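Local coordinates for uncharacterized hypothetical protein (Parabacteroides merdae, PDB 4EI0), which is of unknown function but belongs to the DUF4466 family and is built largely from antiparallel beta sheets, at residues Thr64-Asp69 with Tyr112-Pro117; Gln55-Ile60 with Asn93-Val98; Pro29-Asn34 with Ser149-Ala154; Gln126-Val131 with Val138-Leu143. One frame throughout, in Å; residues are numbered along the deposited sequence.

Contact 1 (Thr64-Asp69 with Tyr112-Pro117); sequences TGTYFD and YYYIIP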
loop_
_atom_site.group_PDB
_atom_site.type_symbol
_atom_site.label_atom_id
_atom_site.label_comp_id
_atom_site.label_asym_id
_atom_site.label_seq_id
_atom_site.Cartn_x
_atom_site.Cartn_y
_atom_site.Cartn_z
ATOM N N THR B 64 -15.714 -22.734 -13.046
ATOM C CA THR B 64 -15.537 -21.495 -13.795
ATOM C C THR B 64 -15.771 -20.283 -12.929
ATOM O O THR B 64 -16.692 -20.250 -12.153
ATOM C CB THR B 64 -16.463 -21.406 -15.006
ATOM O OG1 THR B 64 -16.205 -22.535 -15.830
ATOM C CG2 THR B 64 -16.144 -20.133 -15.805
ATOM N N GLY B 65 -14.883 -19.297 -13.033
ATOM C CA GLY B 65 -14.911 -18.151 -12.134
ATOM C C GLY B 65 -13.814 -18.178 -11.100
ATOM O O GLY B 65 -13.631 -17.221 -10.384
ATOM N N THR B 66 -13.093 -19.285 -10.987
ATOM C CA THR B 66 -11.893 -19.364 -10.130
ATOM C C THR B 66 -10.799 -18.421 -10.745
ATOM O O THR B 66 -10.521 -18.477 -11.944
ATOM C CB THR B 66 -11.376 -20.786 -10.102
ATOM O OG1 THR B 66 -12.374 -21.602 -9.488
ATOM C CG2 THR B 66 -10.059 -20.915 -9.347
ATOM N N TYR B 67 -10.317 -17.460 -9.983
ATOM C CA TYR B 67 -9.378 -16.489 -10.506
ATOM C C TYR B 67 -8.566 -15.800 -9.400
ATOM O O TYR B 67 -8.903 -15.899 -8.228
ATOM C CB TYR B 67 -10.110 -15.419 -11.361
ATOM C CG TYR B 67 -10.844 -14.391 -10.594
ATOM C CD1 TYR B 67 -11.854 -14.734 -9.760
ATOM C CD2 TYR B 67 -10.536 -13.032 -10.712
ATOM C CE1 TYR B 67 -12.532 -13.803 -9.034
ATOM C CE2 TYR B 67 -11.222 -12.081 -9.993
ATOM C CZ TYR B 67 -12.217 -12.480 -9.155
ATOM O OH TYR B 67 -12.923 -11.593 -8.407
ATOM N N PHE B 68 -7.490 -15.117 -9.820
ATOM C CA PHE B 68 -6.813 -14.108 -9.021
ATOM C C PHE B 68 -7.343 -12.775 -9.479
ATOM O O PHE B 68 -7.325 -12.478 -10.651
ATOM C CB PHE B 68 -5.325 -14.090 -9.336
ATOM C CG PHE B 68 -4.475 -14.948 -8.469
ATOM C CD1 PHE B 68 -4.292 -14.643 -7.124
ATOM C CD2 PHE B 68 -3.722 -15.962 -9.021
ATOM C CE1 PHE B 68 -3.432 -15.389 -6.325
ATOM C CE2 PHE B 68 -2.889 -16.709 -8.224
ATOM C CZ PHE B 68 -2.730 -16.409 -6.882
ATOM N N ASP B 69 -7.784 -11.942 -8.558
ATOM C CA ASP B 69 -8.124 -10.573 -8.876
ATOM C C ASP B 69 -6.756 -9.920 -9.202
ATOM O O ASP B 69 -5.760 -10.213 -8.546
ATOM C CB ASP B 69 -8.882 -10.020 -7.639
ATOM C CG ASP B 69 -9.067 -8.516 -7.584
ATOM O OD1 ASP B 69 -8.345 -7.742 -8.193
ATOM O OD2 ASP B 69 -9.913 -8.094 -6.772
ATOM N N TYR B 112 -7.158 -14.542 -4.218
ATOM C CA TYR B 112 -7.538 -15.684 -5.039
ATOM C C TYR B 112 -8.887 -16.200 -4.569
ATOM O O TYR B 112 -9.122 -16.336 -3.353
ATOM C CB TYR B 112 -6.492 -16.774 -4.908
ATOM C CG TYR B 112 -6.849 -18.156 -5.436
ATOM C CD1 TYR B 112 -6.845 -18.440 -6.788
ATOM C CD2 TYR B 112 -7.107 -19.199 -4.568
ATOM C CE1 TYR B 112 -7.155 -19.694 -7.267
ATOM C CE2 TYR B 112 -7.431 -20.453 -5.032
ATOM C CZ TYR B 112 -7.439 -20.699 -6.370
ATOM O OH TYR B 112 -7.707 -21.953 -6.824
ATOM N N TYR B 113 -9.742 -16.477 -5.541
ATOM C CA TYR B 113 -11.095 -16.956 -5.343
ATOM C C TYR B 113 -11.237 -18.325 -5.995
ATOM O O TYR B 113 -11.098 -18.459 -7.208
ATOM C CB TYR B 113 -12.067 -15.959 -5.964
ATOM C CG TYR B 113 -12.030 -14.622 -5.280
ATOM C CD1 TYR B 113 -12.838 -14.354 -4.186
ATOM C CD2 TYR B 113 -11.196 -13.623 -5.732
ATOM C CE1 TYR B 113 -12.818 -13.122 -3.568
ATOM C CE2 TYR B 113 -11.159 -12.390 -5.127
ATOM C CZ TYR B 113 -11.967 -12.148 -4.051
ATOM O OH TYR B 113 -11.876 -10.956 -3.464
ATOM N N TYR B 114 -11.431 -19.357 -5.175
ATOM C CA TYR B 114 -11.674 -20.691 -5.651
ATOM C C TYR B 114 -13.184 -20.886 -5.620
ATOM O O TYR B 114 -13.785 -20.779 -4.548
ATOM C CB TYR B 114 -11.029 -21.696 -4.736
ATOM C CG TYR B 114 -11.286 -23.131 -5.040
ATOM C CD1 TYR B 114 -10.587 -23.773 -6.040
ATOM C CD2 TYR B 114 -12.169 -23.892 -4.284
ATOM C CE1 TYR B 114 -10.761 -25.132 -6.302
ATOM C CE2 TYR B 114 -12.350 -25.263 -4.535
ATOM C CZ TYR B 114 -11.671 -25.870 -5.547
ATOM O OH TYR B 114 -11.820 -27.185 -5.818
ATOM N N ILE B 115 -13.796 -21.189 -6.770
ATOM C CA ILE B 115 -15.252 -21.456 -6.805
ATOM C C ILE B 115 -15.381 -22.980 -6.650
ATOM O O ILE B 115 -14.852 -23.724 -7.443
ATOM C CB ILE B 115 -15.928 -20.951 -8.076
ATOM C CG1 ILE B 115 -15.637 -19.470 -8.340
ATOM C CG2 ILE B 115 -17.455 -21.087 -7.959
ATOM C CD1 ILE B 115 -16.084 -18.520 -7.239
ATOM N N ILE B 116 -16.049 -23.421 -5.577
ATOM C CA ILE B 116 -16.145 -24.822 -5.168
ATOM C C ILE B 116 -16.946 -25.577 -6.201
ATOM O O ILE B 116 -18.065 -25.188 -6.491
ATOM C CB ILE B 116 -16.761 -24.947 -3.713
ATOM C CG1 ILE B 116 -15.916 -24.187 -2.697
ATOM C CG2 ILE B 116 -16.892 -26.368 -3.263
ATOM C CD1 ILE B 116 -16.583 -23.899 -1.367
ATOM N N PRO B 117 -16.351 -26.638 -6.821
ATOM C CA PRO B 117 -17.033 -27.314 -7.937
ATOM C C PRO B 117 -17.845 -28.480 -7.383
ATOM O O PRO B 117 -17.542 -28.957 -6.288
ATOM C CB PRO B 117 -15.877 -27.855 -8.753
ATOM C CG PRO B 117 -14.876 -28.264 -7.676
ATOM C CD PRO B 117 -14.974 -27.167 -6.659
#
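Tyr-67 and Tyr-113 form a hydrogen-bonded antiparallel pair inside one sheet of a beta sandwich, where strand 67-75 lies beside strand 107-115. Tyr-113 N gives a nearly straight bond to Tyr-67 O (2.9 Å, 173°), and Tyr-67 N returns a more bent one to Tyr-113 O. Their side chains run side by side in the same direction. Tyr-67 CG lies between its backbone N and carbonyl carbon (chi1 77°), beside the Tyr-113 side chain; the two rings are near parallel, 16° apart, yet slid past one another with little overlap, and CE1 of Tyr-67 lies 3.6 Å from CD2 of Tyr-113. Broad, flat side chains suit this partly exposed face.

Just before the paired residues, a threonine hydroxyl takes the place of a backbone acceptor: Thr-66 OG1 receives Ile-115 N at 3.1 Å and is also bonded to Ala-63 O. An alanine here would probably leave Ile-115 N without this acceptor and open a gap beside Tyr-112 OH, which the CG2 methyl of Thr-66 approaches to 3.6 Å. Gly-65 has a positive phi, and a CB there would be pressed against both Ile-115 CG1 and the preceding carbonyl oxygen.

The other face is buried against Val-56 and Thr-97 of the opposing sheet. There the edge of Tyr-112 points to the face of Phe-68, and Phe-68 CE1 packs 3.6 Å from Tyr-112 CB.

Contact 2 (Gln55-Ile60 with Asn93-Val98); sequences QVVSSI and NGTTTV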
loop_
_atom_site.group_PDB
_atom_site.type_symbol
_atom_site.label_atom_id
_atom_site.label_comp_id
_atom_site.label_asym_id
_atom_site.label_seq_id
_atom_site.Cartn_x
_atom_site.Cartn_y
_atom_site.Cartn_z
ATOM N N GLN B 55 1.018 -18.128 -8.815
ATOM C CA GLN B 55 0.265 -19.253 -9.251
ATOM C C GLN B 55 -0.377 -19.979 -8.081
ATOM O O GLN B 55 0.139 -19.924 -6.980
ATOM C CB GLN B 55 1.242 -20.184 -10.010
ATOM C CG GLN B 55 0.759 -21.559 -10.225
ATOM C CD GLN B 55 1.756 -22.393 -10.973
ATOM O OE1 GLN B 55 2.036 -22.167 -12.138
ATOM N NE2 GLN B 55 2.270 -23.405 -10.305
ATOM N N VAL B 56 -1.537 -20.600 -8.297
ATOM C CA VAL B 56 -2.111 -21.512 -7.292
ATOM C C VAL B 56 -2.523 -22.783 -8.007
ATOM O O VAL B 56 -3.114 -22.725 -9.115
ATOM C CB VAL B 56 -3.370 -21.031 -6.628
ATOM C CG1 VAL B 56 -3.499 -21.732 -5.283
ATOM C CG2 VAL B 56 -3.388 -19.566 -6.512
ATOM N N VAL B 57 -2.169 -23.911 -7.414
ATOM C CA VAL B 57 -2.592 -25.230 -7.876
ATOM C C VAL B 57 -3.544 -25.742 -6.798
ATOM O O VAL B 57 -3.164 -25.855 -5.653
ATOM C CB VAL B 57 -1.377 -26.192 -8.041
ATOM C CG1 VAL B 57 -1.856 -27.604 -8.388
ATOM C CG2 VAL B 57 -0.390 -25.683 -9.103
ATOM N N SER B 58 -4.798 -25.985 -7.148
ATOM C CA SER B 58 -5.754 -26.630 -6.222
ATOM C C SER B 58 -5.757 -28.124 -6.441
ATOM O O SER B 58 -5.391 -28.588 -7.518
ATOM C CB SER B 58 -7.186 -26.136 -6.456
ATOM O OG SER B 58 -7.569 -26.411 -7.771
ATOM N N SER B 59 -6.211 -28.871 -5.441
ATOM C CA SER B 59 -6.176 -30.335 -5.515
ATOM C C SER B 59 -7.378 -30.867 -6.319
ATOM O O SER B 59 -7.325 -31.960 -6.792
ATOM C CB SER B 59 -6.142 -30.959 -4.111
ATOM O OG SER B 59 -7.284 -30.597 -3.399
ATOM N N ILE B 60 -8.438 -30.089 -6.434
ATOM C CA ILE B 60 -9.572 -30.405 -7.287
ATOM C C ILE B 60 -9.817 -29.107 -8.065
ATOM O O ILE B 60 -9.926 -28.006 -7.486
ATOM C CB ILE B 60 -10.822 -30.776 -6.471
ATOM C CG1 ILE B 60 -10.627 -32.083 -5.676
ATOM C CG2 ILE B 60 -11.998 -30.920 -7.393
ATOM C CD1 ILE B 60 -11.726 -32.322 -4.655
ATOM N N ASN B 93 -6.235 -23.041 -15.985
ATOM C CA ASN B 93 -6.404 -24.248 -16.737
ATOM C C ASN B 93 -6.480 -25.432 -15.749
ATOM O O ASN B 93 -5.472 -25.785 -15.125
ATOM C CB ASN B 93 -5.273 -24.325 -17.777
ATOM C CG ASN B 93 -5.260 -23.089 -18.707
ATOM O OD1 ASN B 93 -4.451 -22.176 -18.524
ATOM N ND2 ASN B 93 -6.218 -23.027 -19.654
ATOM N N GLY B 94 -7.671 -26.009 -15.598
ATOM C CA GLY B 94 -7.890 -27.125 -14.660
ATOM C C GLY B 94 -7.584 -26.671 -13.234
ATOM O O GLY B 94 -8.155 -25.715 -12.715
ATOM N N THR B 95 -6.615 -27.332 -12.619
ATOM C CA THR B 95 -6.220 -27.023 -11.253
ATOM C C THR B 95 -5.370 -25.779 -11.057
ATOM O O THR B 95 -5.186 -25.351 -9.923
ATOM C CB THR B 95 -5.367 -28.159 -10.716
ATOM O OG1 THR B 95 -4.222 -28.327 -11.582
ATOM C CG2 THR B 95 -6.179 -29.471 -10.710
ATOM N N THR B 96 -4.835 -25.208 -12.138
ATOM C CA THR B 96 -3.779 -24.191 -12.041
ATOM C C THR B 96 -4.204 -22.824 -12.539
ATOM O O THR B 96 -4.621 -22.677 -13.689
ATOM C CB THR B 96 -2.526 -24.678 -12.801
ATOM O OG1 THR B 96 -2.208 -25.956 -12.259
ATOM C CG2 THR B 96 -1.272 -23.736 -12.639
ATOM N N THR B 97 -4.078 -21.844 -11.661
ATOM C CA THR B 97 -4.368 -20.452 -11.955
ATOM C C THR B 97 -3.039 -19.687 -11.947
ATOM O O THR B 97 -2.305 -19.785 -10.992
ATOM C CB THR B 97 -5.312 -19.856 -10.909
ATOM O OG1 THR B 97 -6.558 -20.559 -10.921
ATOM C CG2 THR B 97 -5.505 -18.340 -11.140
ATOM N N VAL B 98 -2.745 -18.948 -13.009
ATOM C CA VAL B 98 -1.512 -18.171 -13.080
ATOM C C VAL B 98 -1.867 -16.737 -13.375
ATOM O O VAL B 98 -2.857 -16.443 -14.079
ATOM C CB VAL B 98 -0.562 -18.733 -14.152
ATOM C CG1 VAL B 98 -1.153 -18.533 -15.544
ATOM C CG2 VAL B 98 0.831 -18.127 -14.002
HETATM O O HOH W 1 -8.598 -24.560 -10.239
#
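Val-57 and Thr-96 lie side by side and point the same way, with Val-57 CG2 3.7 Å from Thr-96 OG1. Gln-55 slants across the same threonine, its CG anti to the backbone N (chi1 164°) and 3.8 Å from Thr-96 CG2; its CD and OE1 also touch that methyl. Beta-branched and extended side chains suit this partly exposed face. Thr-96 OG1 also lies 3.2 Å from Thr-95 OG1, in a hydrogen bond that either hydroxyl could donate. On the reverse face Val-56 and Thr-97 turn into the interior, where both touch Phe-68 and Tyr-112; Thr-97 OG1 is bonded to Thr-92 OG1.

Ser-58 closes the pairing. Its N bonds Thr-95 O at 2.9 Å, while its OG donates to Ile-60 O at 2.9 Å from well above that carbonyl's plane and accepts from a water that also donates to Gly-94 O. An alanine here would probably leave Ile-60 O with one donor fewer, Tyr-114 OH being another, and break the water bridge to Gly-94.

Gly-94, with phi 61° and psi -120°, fits the second position of the type II' turn Asn-93 to Thr-96, the tight turn of a beta hairpin whose strand 96-100 pairs antiparallel with strand 51-58.

Contact 3 (Pro29-Asn34 with Ser149-Ala154); sequences PNIVGN and SKMDMA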
loop_
_atom_site.group_PDB
_atom_site.type_symbol
_atom_site.label_atom_id
_atom_site.label_comp_id
_atom_site.label_asym_id
_atom_site.label_seq_id
_atom_site.Cartn_x
_atom_site.Cartn_y
_atom_site.Cartn_z
ATOM N N PRO B 29 -19.234 -22.979 6.714
ATOM C CA PRO B 29 -19.040 -24.146 5.871
ATOM C C PRO B 29 -18.776 -23.761 4.405
ATOM O O PRO B 29 -19.314 -22.773 3.907
ATOM C CB PRO B 29 -20.350 -24.915 5.987
ATOM C CG PRO B 29 -21.068 -24.326 7.135
ATOM C CD PRO B 29 -20.604 -22.904 7.236
ATOM N N ASN B 30 -17.992 -24.605 3.742
ATOM C CA ASN B 30 -17.575 -24.434 2.366
ATOM C C ASN B 30 -18.584 -25.251 1.501
ATOM O O ASN B 30 -18.519 -26.481 1.473
ATOM C CB ASN B 30 -16.160 -24.994 2.201
ATOM C CG ASN B 30 -15.127 -24.245 3.004
ATOM O OD1 ASN B 30 -15.078 -23.022 2.949
ATOM N ND2 ASN B 30 -14.265 -24.974 3.709
ATOM N N ILE B 31 -19.510 -24.534 0.863
ATOM C CA ILE B 31 -20.620 -25.072 0.104
ATOM C C ILE B 31 -20.353 -24.942 -1.417
ATOM O O ILE B 31 -19.930 -23.885 -1.919
ATOM C CB ILE B 31 -21.938 -24.340 0.485
ATOM C CG1 ILE B 31 -22.250 -24.576 1.971
ATOM C CG2 ILE B 31 -23.145 -24.897 -0.326
ATOM C CD1 ILE B 31 -23.286 -23.610 2.527
ATOM N N VAL B 32 -20.632 -26.005 -2.143
ATOM C CA VAL B 32 -20.578 -26.024 -3.610
ATOM C C VAL B 32 -21.220 -24.793 -4.235
ATOM O O VAL B 32 -22.256 -24.324 -3.763
ATOM C CB VAL B 32 -21.177 -27.334 -4.190
ATOM C CG1 VAL B 32 -21.250 -27.264 -5.711
ATOM C CG2 VAL B 32 -20.314 -28.537 -3.758
ATOM N N GLY B 33 -20.547 -24.220 -5.238
ATOM C CA GLY B 33 -21.042 -23.004 -5.870
ATOM C C GLY B 33 -20.531 -21.747 -5.195
ATOM O O GLY B 33 -20.581 -20.713 -5.785
ATOM N N ASN B 34 -20.043 -21.820 -3.965
ATOM C CA ASN B 34 -19.560 -20.607 -3.245
ATOM C C ASN B 34 -18.030 -20.513 -3.430
ATOM O O ASN B 34 -17.354 -21.422 -3.902
ATOM C CB ASN B 34 -19.805 -20.712 -1.706
ATOM C CG ASN B 34 -21.203 -20.296 -1.277
ATOM O OD1 ASN B 34 -21.998 -19.919 -2.086
ATOM N ND2 ASN B 34 -21.495 -20.394 0.031
ATOM N N SER B 149 -18.536 -29.106 2.332
ATOM C CA SER B 149 -19.776 -29.581 2.851
ATOM C C SER B 149 -20.469 -30.483 1.804
ATOM O O SER B 149 -20.234 -30.341 0.629
ATOM C CB SER B 149 -20.652 -28.382 3.106
ATOM O OG SER B 149 -21.938 -28.766 3.530
ATOM N N LYS B 150 -21.364 -31.349 2.272
ATOM C CA LYS B 150 -22.337 -32.066 1.410
ATOM C C LYS B 150 -23.573 -31.252 1.086
ATOM O O LYS B 150 -24.406 -31.647 0.247
ATOM C CB LYS B 150 -22.786 -33.361 2.078
ATOM C CG LYS B 150 -21.689 -34.423 2.162
ATOM C CD LYS B 150 -22.154 -35.741 2.799
ATOM C CE LYS B 150 -23.628 -36.066 2.536
ATOM N NZ LYS B 150 -23.964 -37.485 2.863
HETATM N N MSE B 151 -23.715 -30.114 1.735
HETATM C CA MSE B 151 -24.973 -29.378 1.649
HETATM C C MSE B 151 -25.161 -28.707 0.302
HETATM O O MSE B 151 -24.197 -28.398 -0.401
HETATM C CB MSE B 151 -25.059 -28.313 2.740
HETATM C CG MSE B 151 -25.219 -28.843 4.122
HETATM SE SE MSE B 151 -25.372 -27.432 5.488
HETATM C CE MSE B 151 -23.594 -26.581 5.142
ATOM N N ASP B 152 -26.426 -28.519 -0.045
ATOM C CA ASP B 152 -26.870 -27.598 -1.079
ATOM C C ASP B 152 -27.516 -26.418 -0.420
ATOM O O ASP B 152 -28.083 -26.546 0.678
ATOM C CB ASP B 152 -27.906 -28.254 -1.975
ATOM C CG ASP B 152 -27.286 -29.178 -3.022
ATOM O OD1 ASP B 152 -26.492 -28.693 -3.842
ATOM O OD2 ASP B 152 -27.606 -30.393 -3.032
HETATM N N MSE B 153 -27.453 -25.266 -1.077
HETATM C CA MSE B 153 -28.092 -24.070 -0.584
HETATM C C MSE B 153 -28.736 -23.247 -1.703
HETATM O O MSE B 153 -28.137 -23.051 -2.757
HETATM C CB MSE B 153 -27.026 -23.239 0.159
HETATM C CG MSE B 153 -27.541 -21.913 0.491
HETATM SE SE MSE B 153 -26.357 -20.976 1.753
HETATM C CE MSE B 153 -24.674 -20.825 0.685
ATOM N N ALA B 154 -29.943 -22.742 -1.471
ATOM C CA ALA B 154 -30.676 -21.901 -2.456
ATOM C C ALA B 154 -31.190 -20.705 -1.665
ATOM O O ALA B 154 -31.817 -20.892 -0.613
ATOM C CB ALA B 154 -31.820 -22.698 -3.052
HETATM O O HOH W 2 -21.468 -28.297 -0.508
#
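Ile-31 packs between the methyl ends of Met-151 and Met-153, both selenomethionines, where the loop before strand 35-43 meets the start of strand 152-159, the edge strand of a different sheet, and the residues just before it. This is the tight part. Ile-31 CD1 lies 3.6 Å from Met-153 CE and 4.0 Å from Met-151 CE, and the latter methyl also meets Pro-29 CB at 3.7 Å. Long, flexible side chains suit the place, since each bends at its last torsion (chi3 -60° in Met-151, 62° in Met-153) to bring CE against the loop. Lys-308 and Gln-244 also touch Ile-31.

Polar groups secure the neighbouring backbone. Ser-149 N bonds Asn-30 O at 2.8 Å, while Ser-149 OG accepts from Met-151 N in an ST turn and has a second partner in Asp-256.

The looser part is bridged by a water rather than by direct hydrogen bonds. It accepts from Val-32 N and donates to Ser-149 O and Met-151 O, joining three backbone groups that do not bond to one another. Beyond it the loop turns back in a type II turn from Ile-31 to Asn-34, with Gly-33, exposed to solvent, taking the positive phi that this turn favours. The Asn-34 side chain crosses that of Met-153 at about a right angle, its ND2 3.3 Å from the CE methyl.

Contact 4 (Gln126-Val131 with Val138-Leu143); sequences QFSFSV and VAEYKL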
loop_
_atom_site.group_PDB
_atom_site.type_symbol
_atom_site.label_atom_id
_atom_site.label_comp_id
_atom_site.label_asym_id
_atom_site.label_seq_id
_atom_site.Cartn_x
_atom_site.Cartn_y
_atom_site.Cartn_z
ATOM N N GLN B 126 -7.075 -28.894 -1.068
ATOM C CA GLN B 126 -5.872 -28.188 -0.587
ATOM C C GLN B 126 -5.263 -27.386 -1.710
ATOM O O GLN B 126 -5.595 -27.559 -2.899
ATOM C CB GLN B 126 -4.844 -29.125 0.026
ATOM C CG GLN B 126 -4.331 -30.172 -0.910
ATOM C CD GLN B 126 -3.534 -31.214 -0.169
ATOM O OE1 GLN B 126 -4.029 -31.866 0.748
ATOM N NE2 GLN B 126 -2.288 -31.376 -0.562
ATOM N N PHE B 127 -4.364 -26.490 -1.326
ATOM C CA PHE B 127 -3.859 -25.475 -2.225
ATOM C C PHE B 127 -2.345 -25.268 -2.080
ATOM O O PHE B 127 -1.818 -25.201 -0.968
ATOM C CB PHE B 127 -4.554 -24.167 -1.927
ATOM C CG PHE B 127 -6.031 -24.205 -2.124
ATOM C CD1 PHE B 127 -6.578 -23.944 -3.357
ATOM C CD2 PHE B 127 -6.867 -24.542 -1.079
ATOM C CE1 PHE B 127 -7.942 -24.026 -3.545
ATOM C CE2 PHE B 127 -8.253 -24.585 -1.250
ATOM C CZ PHE B 127 -8.781 -24.299 -2.484
ATOM N N SER B 128 -1.671 -25.137 -3.215
ATOM C CA SER B 128 -0.261 -24.769 -3.249
ATOM C C SER B 128 -0.066 -23.472 -4.016
ATOM O O SER B 128 -0.276 -23.412 -5.238
ATOM C CB SER B 128 0.553 -25.905 -3.864
ATOM O OG SER B 128 1.930 -25.513 -3.832
ATOM N N PHE B 129 0.275 -22.421 -3.281
ATOM C CA PHE B 129 0.504 -21.070 -3.857
ATOM C C PHE B 129 1.995 -20.909 -4.115
ATOM O O PHE B 129 2.820 -21.420 -3.337
ATOM C CB PHE B 129 0.107 -19.957 -2.892
ATOM C CG PHE B 129 -1.367 -19.903 -2.555
ATOM C CD1 PHE B 129 -1.921 -20.775 -1.650
ATOM C CD2 PHE B 129 -2.208 -19.010 -3.211
ATOM C CE1 PHE B 129 -3.264 -20.730 -1.355
ATOM C CE2 PHE B 129 -3.553 -18.972 -2.919
ATOM C CZ PHE B 129 -4.082 -19.830 -1.987
ATOM N N SER B 130 2.351 -20.220 -5.193
ATOM C CA SER B 130 3.779 -19.982 -5.489
ATOM C C SER B 130 3.960 -18.701 -6.258
ATOM O O SER B 130 2.995 -18.138 -6.822
ATOM C CB SER B 130 4.371 -21.143 -6.264
ATOM O OG SER B 130 3.658 -21.368 -7.461
ATOM N N VAL B 131 5.190 -18.199 -6.224
ATOM C CA VAL B 131 5.557 -16.885 -6.730
ATOM C C VAL B 131 6.950 -16.958 -7.390
ATOM O O VAL B 131 7.802 -17.707 -6.934
ATOM C CB VAL B 131 5.535 -15.793 -5.607
ATOM C CG1 VAL B 131 6.416 -16.190 -4.417
ATOM C CG2 VAL B 131 5.918 -14.416 -6.150
ATOM N N VAL B 138 12.270 -18.088 -6.372
ATOM C CA VAL B 138 10.893 -18.639 -6.258
ATOM C C VAL B 138 10.514 -18.791 -4.756
ATOM O O VAL B 138 11.392 -18.821 -3.931
ATOM C CB VAL B 138 10.801 -20.002 -6.973
ATOM C CG1 VAL B 138 11.095 -19.836 -8.472
ATOM C CG2 VAL B 138 11.771 -20.995 -6.344
ATOM N N ALA B 139 9.215 -18.805 -4.402
ATOM C CA ALA B 139 8.742 -19.174 -3.058
ATOM C C ALA B 139 7.418 -19.915 -3.191
ATOM O O ALA B 139 6.769 -19.836 -4.230
ATOM C CB ALA B 139 8.555 -17.979 -2.133
ATOM N N GLU B 140 7.018 -20.604 -2.119
ATOM C CA GLU B 140 5.850 -21.483 -2.157
ATOM C C GLU B 140 5.208 -21.501 -0.796
ATOM O O GLU B 140 5.896 -21.275 0.187
ATOM C CB GLU B 140 6.253 -22.917 -2.600
ATOM C CG GLU B 140 5.810 -24.046 -1.687
ATOM C CD GLU B 140 6.123 -25.409 -2.275
ATOM O OE1 GLU B 140 7.305 -25.666 -2.594
ATOM O OE2 GLU B 140 5.181 -26.222 -2.428
ATOM N N TYR B 141 3.894 -21.719 -0.753
ATOM C CA TYR B 141 3.122 -21.735 0.485
ATOM C C TYR B 141 1.902 -22.622 0.305
ATOM O O TYR B 141 1.133 -22.403 -0.615
ATOM C CB TYR B 141 2.656 -20.328 0.864
ATOM C CG TYR B 141 2.283 -20.166 2.320
ATOM C CD1 TYR B 141 1.039 -20.561 2.795
ATOM C CD2 TYR B 141 3.196 -19.632 3.235
ATOM C CE1 TYR B 141 0.715 -20.429 4.138
ATOM C CE2 TYR B 141 2.874 -19.500 4.566
ATOM C CZ TYR B 141 1.649 -19.885 4.992
ATOM O OH TYR B 141 1.395 -19.740 6.285
ATOM N N LYS B 142 1.712 -23.601 1.199
ATOM C CA LYS B 142 0.587 -24.553 1.113
ATOM C C LYS B 142 -0.435 -24.258 2.199
ATOM O O LYS B 142 -0.071 -23.908 3.311
ATOM C CB LYS B 142 1.077 -26.003 1.298
ATOM C CG LYS B 142 2.133 -26.403 0.281
ATOM C CD LYS B 142 2.620 -27.829 0.462
ATOM C CE LYS B 142 3.520 -28.242 -0.691
ATOM N NZ LYS B 142 2.976 -27.725 -1.982
ATOM N N LEU B 143 -1.716 -24.405 1.852
ATOM C CA LEU B 143 -2.814 -24.284 2.780
ATOM C C LEU B 143 -3.808 -25.455 2.575
ATOM O O LEU B 143 -3.961 -25.987 1.466
ATOM C CB LEU B 143 -3.543 -22.953 2.581
ATOM C CG LEU B 143 -2.927 -21.729 3.233
ATOM C CD1 LEU B 143 -3.808 -20.536 2.904
ATOM C CD2 LEU B 143 -2.809 -21.986 4.737
#
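Strands 126-131 and 138-143 run antiparallel, their axes 4.6 Å apart at closest and their directions 161° apart, and Phe-127 with Leu-143, Phe-129 with Tyr-141 and Val-131 with Ala-139 each exchange two backbone hydrogen bonds. In the alternate pairs the CA atoms come nearer, and Lys-142 CA lies 3.2 Å from Phe-127 O in a CA-H...O contact.

The alternation sorts the side chains by chemistry. Phe-127, Phe-129, Val-131, Ala-139, Tyr-141 and Leu-143 share one face. Small Ala-139 fits beside branched Val-131: its CB is 3.6 Å from Val-131 CG1, which chi1 (55°) sets between the backbone N and carbonyl carbon. The Phe-129 ring presents its edge to Tyr-141 O, in plane, with CD1 at 3.6 Å, and CE1 of the same ring reaches Leu-143 CD1 at 4.3 Å. Leu-143 CG in turn lies at the edge of the Tyr-141 ring.

The opposite face is polar and lies largely toward solvent. Two residues apart on one strand, Lys-142 NZ and Glu-140 OE2 form a 2.7 Å salt bridge, the amine meeting the oxygen nearly along its C-O axis. Ser-128 OG sits across from them, 3.1 Å from Lys-142 NZ; a short polar side chain fits beside the charged pair.

The hairpin borders its sheet, with strand 138-147 outermost and strand 124-133 bonded to strand 51-58. Its apolar face packs on the other sheet of the sandwich, Phe-127 and Phe-129 meeting Phe-38 of strand 35-43 and Tyr-141 touching Cys-20 of strand 17-22.

Contacts 1, 2 and 4 belong to one beta sandwich. Contacts 2 and 4 share a sheet, their centres about 11 Å apart, and join where Gln-55 N meets Ser-130 O at 2.8 Å. Contact 1 lies in the facing sheet, about 10 Å from contact 2 and about 16 Å from contact 4 between centres; Val-56 CG2 reaches across to Phe-68 CZ at 3.2 Å and touches Phe-129 CD2 of its own sheet at 3.5 Å. Contact 3 lies farther out, its centre about 15 Å from that of contact 1 and about 25 Å from that of contact 4, and ties the sandwich to the sheet containing strand 152-159. Ile-116 connects it with contact 1, its N lying 2.9 Å from Asn-34 O.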